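Local coordinates for retropepsin-like aspartic endopeptidase domain-containing protein (PDB 2PMA) that is of unknown function but is probably a retropepsin-like aspartic endopeptidase, related to putative ATP-dependent zinc proteases, at residues T55-G58 with D59-F62. Residues are numbered along the deposited sequence; the frame is centred on the assembly and turned at random.
Sequences TKTG and DYSF. With ACT (acetate ion), chain C.
Y60 turns its CG away from its own carbonyl carbon (chi1 -63°), and T55 and T57 both hold OG1 between backbone N and carbonyl carbon (chi1 74° in T55). These torsions bring the phenol ring and the two hydroxyls together at the turn of a beta hairpin. The type I turn from T55 to G58 links strands 46-55 and 58-71 at the protein surface. Its ends are joined by two backbone bonds, T55 N to G58 O and G58 N to T55 O. T55 OG1 adds two more bonds. It accepts from T57 N at 2.9 Å, which makes an ST turn, though the N-H angle of 132° is well off straight. It also donates to G58 O at 2.7 Å, in the carbonyl plane and on a lone pair. G58 O thus takes two donors from T55. At the backbone angles of G58, a side chain would run against the carbonyl O of T57.

The CE2 edge of the Y60 ring meets T55 OG1 at 3.5 Å, and the two side chains cross at about a right angle. Both threonine hydroxyls meet the ring at its edge. L18 of strand 18-24 also touches T55 and Y60. A water donates to both T55 O and D59 OD1. An acetate, probably from the crystallisation liquor, sits beside T57. T57 OG1 donates to acetate O at 2.6 Å and lies 2.8 Å from Y60 OH.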
ATOM      1  N   THR A  55      -0.146  13.326  -4.677  1.00 25.42           N
ATOM      2  CA  THR A  55      -0.247  13.778  -3.280  1.00 25.86           C
ATOM      3  C   THR A  55      -0.343  15.290  -3.257  1.00 26.48           C
ATOM      4  O   THR A  55      -0.194  15.954  -4.294  1.00 25.72           O
ATOM      5  CB  THR A  55       1.009  13.403  -2.431  1.00 27.13           C
ATOM      6  OG1 THR A  55       2.079  14.265  -2.816  1.00 26.43           O
ATOM      7  CG2 THR A  55       1.466  11.942  -2.646  1.00 26.87           C
ATOM      8  N   LYS A  56      -0.531  15.850  -2.066  1.00 28.44           N
ATOM      9  CA  LYS A  56      -0.473  17.311  -1.926  1.00 31.39           C
ATOM     10  C   LYS A  56       0.901  17.913  -2.230  1.00 30.31           C
ATOM     11  O   LYS A  56       1.013  19.109  -2.544  1.00 32.43           O
ATOM     12  CB  LYS A  56      -0.951  17.722  -0.524  1.00 32.40           C
ATOM     13  CG  LYS A  56      -2.419  17.385  -0.323  1.00 38.00           C
ATOM     14  CD  LYS A  56      -3.326  18.224  -1.227  1.00 46.41           C
ATOM     15  CE  LYS A  56      -4.358  17.364  -1.997  1.00 51.09           C
ATOM     16  NZ  LYS A  56      -5.014  16.291  -1.162  1.00 54.31           N
ATOM     17  N   THR A  57       1.951  17.106  -2.123  1.00 31.00           N
ATOM     18  CA  THR A  57       3.298  17.612  -2.466  1.00 30.46           C
ATOM     19  C   THR A  57       3.717  17.206  -3.885  1.00 31.13           C
ATOM     20  O   THR A  57       4.934  17.129  -4.187  1.00 32.50           O
ATOM     21  CB  THR A  57       4.362  17.134  -1.460  1.00 29.59           C
ATOM     22  OG1 THR A  57       4.522  15.702  -1.527  1.00 30.06           O
ATOM     23  CG2 THR A  57       3.979  17.582  -0.035  1.00 32.20           C
ATOM     24  N   GLY A  58       2.737  16.884  -4.742  1.00 28.00           N
ATOM     25  CA  GLY A  58       3.038  16.462  -6.089  1.00 25.24           C
ATOM     26  C   GLY A  58       2.977  14.966  -6.340  1.00 24.26           C
ATOM     27  O   GLY A  58       2.522  14.171  -5.484  1.00 24.70           O
ATOM     28  N   ASP A  59       3.433  14.579  -7.521  1.00 23.31           N
ATOM     29  CA  ASP A  59       3.244  13.207  -7.999  1.00 24.24           C
ATOM     30  C   ASP A  59       4.546  12.412  -7.774  1.00 23.67           C
ATOM     31  O   ASP A  59       5.654  12.989  -7.956  1.00 22.89           O
ATOM     32  CB  ASP A  59       2.997  13.226  -9.522  1.00 24.44           C
ATOM     33  CG  ASP A  59       1.667  13.846  -9.928  1.00 30.49           C
ATOM     34  OD1 ASP A  59       0.693  13.733  -9.180  1.00 31.48           O
ATOM     35  OD2 ASP A  59       1.606  14.422 -11.046  1.00 33.79           O
ATOM     36  N   TYR A  60       4.418  11.102  -7.454  1.00 22.16           N
ATOM     37  CA  TYR A  60       5.576  10.189  -7.261  1.00 23.51           C
ATOM     38  C   TYR A  60       5.368   8.980  -8.166  1.00 23.69           C
ATOM     39  O   TYR A  60       4.343   8.316  -8.043  1.00 25.13           O
ATOM     40  CB  TYR A  60       5.696   9.686  -5.781  1.00 22.94           C
ATOM     41  CG  TYR A  60       5.965  10.901  -4.823  1.00 28.59           C
ATOM     42  CD1 TYR A  60       7.261  11.177  -4.364  1.00 31.53           C
ATOM     43  CD2 TYR A  60       4.945  11.791  -4.486  1.00 22.33           C
ATOM     44  CE1 TYR A  60       7.512  12.360  -3.551  1.00 28.79           C
ATOM     45  CE2 TYR A  60       5.167  12.925  -3.659  1.00 24.25           C
ATOM     46  CZ  TYR A  60       6.471  13.188  -3.200  1.00 27.85           C
ATOM     47  OH  TYR A  60       6.740  14.287  -2.425  1.00 27.83           O
ATOM     48  N   SER A  61       6.384   8.671  -8.968  1.00 23.56           N
ATOM     49  CA  SER A  61       6.287   7.578  -9.933  1.00 25.92           C
ATOM     50  C   SER A  61       6.947   6.315  -9.353  1.00 25.74           C
ATOM     51  O   SER A  61       8.059   6.389  -8.733  1.00 24.43           O
ATOM     52  CB  SER A  61       6.939   8.015 -11.254  1.00 28.05           C
ATOM     53  OG  SER A  61       6.746   7.002 -12.240  1.00 33.72           O
ATOM     54  N   PHE A  62       6.265   5.172  -9.521  1.00 24.90           N
ATOM     55  CA  PHE A  62       6.798   3.897  -9.070  1.00 25.54           C
ATOM     56  C   PHE A  62       6.735   2.872 -10.196  1.00 26.20           C
ATOM     57  O   PHE A  62       5.941   3.017 -11.133  1.00 25.52           O
ATOM     58  CB  PHE A  62       5.916   3.367  -7.935  1.00 24.90           C
ATOM     59  CG  PHE A  62       5.983   4.178  -6.679  1.00 25.02           C
ATOM     60  CD1 PHE A  62       6.851   3.789  -5.658  1.00 25.48           C
ATOM     61  CD2 PHE A  62       5.202   5.322  -6.523  1.00 23.11           C
ATOM     62  CE1 PHE A  62       6.964   4.533  -4.471  1.00 26.31           C
ATOM     63  CE2 PHE A  62       5.275   6.063  -5.334  1.00 25.41           C
ATOM     64  CZ  PHE A  62       6.168   5.660  -4.295  1.00 25.33           C
TER
HETATM   65  C   ACT C 203       3.817  13.731   1.330  1.00 56.67           C
HETATM   66  O   ACT C 203       4.673  13.958   0.441  1.00 56.18           O
HETATM   67  OXT ACT C 203       2.615  13.819   0.993  1.00 57.10           O
HETATM   68  CH3 ACT C 203       4.201  13.376   2.732  1.00 56.49           C
HETATM   69  O   HOH W   1      -0.127  15.380  -7.416  1.00 42.95           O